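Local coordinates for histidine triad protein (Plasmodium falciparum 3D7, PDB 5CS2) that hydrolyses diadenosine triphosphate, probably to AMP and ADP through a nucleotidyl-histidine intermediate, and is bound by the antimalarial natural product cyclomarin A, at the interface of chains A and B. Coordinates in Å, arbitrary orientation; residue numbers count along the deposited sequence, not the author numbering. Chains: chain A/B, Histidine triad protein.

The interface of chains A and B. Residues chain A 67, 75, 79, 82; chain B 67, 75, 79, 82.
A:Asn79 and B:Asn79 meet face to face on the two-fold axis of a symmetric homodimer interface, where helix 72-93 of each chain packs against its twin; HIT hydrolases of the Fhit type are dimers, and this patch straddles the two-fold axis and forms part of what is likely that same pairing. The two carboxamides are stacked, their planes 8° apart, with A:Asn79 CG 3.4 Å from B:Asn79 CG. Each CB lies over the partner's amide, and the two OD1 atoms come close without bonding to each other.

Within each chain the amide is held against turning over. A:Asn79 ND2 donates to the phenol oxygen A:Tyr67 OH at 3.0 Å and to the backbone carbonyl A:Ile75 O, one helical turn back, at 2.9 Å. Both acceptors are tilted 22° out of the amide plane. With CG beside its own backbone N (chi1 -80°), the side chain leans back towards that carbonyl, and OD1 is left for water.

Two waters tie the chains together. Water 2 lies 2.6 Å from A:Asn79 OD1 and 2.8 Å from B:Tyr67 OH, and water 1 makes the twofold-related link between B:Asn79 OD1 and A:Tyr67 OH. Each phenol oxygen therefore joins its own asparagine to the partner's through water. At the flanks, A:Cys82 SG rests 4.1 Å from the ring carbon CE2 of B:Tyr67.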
loop_
_atom_site.group_PDB
_atom_site.type_symbol
_atom_site.label_atom_id
_atom_site.label_comp_id
_atom_site.label_asym_id
_atom_site.label_seq_id
_atom_site.Cartn_x
_atom_site.Cartn_y
_atom_site.Cartn_z
ATOM N N TYR A 67 -7.613 1.107 7.773
ATOM C CA TYR A 67 -6.683 1.983 7.078
ATOM C C TYR A 67 -7.156 3.438 7.100
ATOM O O TYR A 67 -6.357 4.355 7.241
ATOM C CB TYR A 67 -6.523 1.476 5.625
ATOM C CG TYR A 67 -5.393 2.116 4.850
ATOM C CD1 TYR A 67 -4.157 2.356 5.447
ATOM C CD2 TYR A 67 -5.536 2.419 3.498
ATOM C CE1 TYR A 67 -3.102 2.924 4.726
ATOM C CE2 TYR A 67 -4.494 2.992 2.769
ATOM C CZ TYR A 67 -3.264 3.197 3.375
ATOM O OH TYR A 67 -2.240 3.762 2.655
ATOM N N ILE A 75 -0.128 7.581 7.544
ATOM C CA ILE A 75 -0.232 7.034 6.174
ATOM C C ILE A 75 1.112 7.206 5.493
ATOM O O ILE A 75 1.638 6.260 4.910
ATOM C CB ILE A 75 -1.378 7.692 5.336
ATOM C CG1 ILE A 75 -2.739 7.402 5.976
ATOM C CG2 ILE A 75 -1.339 7.180 3.849
ATOM C CD1 ILE A 75 -3.816 8.453 5.616
ATOM N N ASN A 79 3.842 3.979 4.740
ATOM C CA ASN A 79 4.046 3.741 3.317
ATOM C C ASN A 79 5.464 4.009 2.873
ATOM O O ASN A 79 5.971 3.251 2.039
ATOM C CB ASN A 79 3.019 4.464 2.496
ATOM C CG ASN A 79 1.733 3.656 2.516
ATOM O OD1 ASN A 79 1.680 2.488 2.108
ATOM N ND2 ASN A 79 0.714 4.205 3.148
ATOM N N CYS A 82 7.224 0.950 4.079
ATOM C CA CYS A 82 6.964 -0.136 3.153
ATOM C C CYS A 82 7.924 -0.097 1.967
ATOM O O CYS A 82 8.518 -1.129 1.634
ATOM C CB CYS A 82 5.516 -0.123 2.674
ATOM S SG CYS A 82 5.134 -1.488 1.558
ATOM N N TYR B 67 7.775 -0.631 -7.665
ATOM C CA TYR B 67 7.449 0.266 -6.568
ATOM C C TYR B 67 8.680 1.037 -6.086
ATOM O O TYR B 67 8.592 2.212 -5.752
ATOM C CB TYR B 67 6.832 -0.566 -5.419
ATOM C CG TYR B 67 6.198 0.248 -4.314
ATOM C CD1 TYR B 67 5.426 1.372 -4.602
ATOM C CD2 TYR B 67 6.311 -0.144 -2.982
ATOM C CE1 TYR B 67 4.816 2.112 -3.585
ATOM C CE2 TYR B 67 5.713 0.589 -1.957
ATOM C CZ TYR B 67 4.927 1.688 -2.268
ATOM O OH TYR B 67 4.340 2.409 -1.256
ATOM N N ILE B 75 5.521 8.264 -3.952
ATOM C CA ILE B 75 5.104 7.281 -2.930
ATOM C C ILE B 75 4.037 7.923 -2.065
ATOM O O ILE B 75 2.987 7.329 -1.830
ATOM C CB ILE B 75 6.295 6.757 -2.061
ATOM C CG1 ILE B 75 7.302 6.005 -2.937
ATOM C CG2 ILE B 75 5.769 5.837 -0.899
ATOM C CD1 ILE B 75 8.730 5.986 -2.343
ATOM N N ASN B 79 -0.132 6.921 -2.270
ATOM C CA ASN B 79 -0.622 6.317 -1.037
ATOM C C ASN B 79 -1.662 7.163 -0.341
ATOM O O ASN B 79 -2.621 6.594 0.192
ATOM C CB ASN B 79 0.514 5.915 -0.143
ATOM C CG ASN B 79 1.076 4.597 -0.646
ATOM O OD1 ASN B 79 0.383 3.573 -0.735
ATOM N ND2 ASN B 79 2.296 4.639 -1.143
ATOM N N CYS B 82 -4.697 6.474 -2.396
ATOM C CA CYS B 82 -5.244 5.189 -2.007
ATOM C C CYS B 82 -6.148 5.315 -0.784
ATOM O O CYS B 82 -7.270 4.797 -0.803
ATOM C CB CYS B 82 -4.139 4.168 -1.757
ATOM S SG CYS B 82 -4.777 2.538 -1.320
HETATM O O HOH W 1 -1.821 2.486 0.213
HETATM O O HOH W 2 2.938 0.795 0.530
#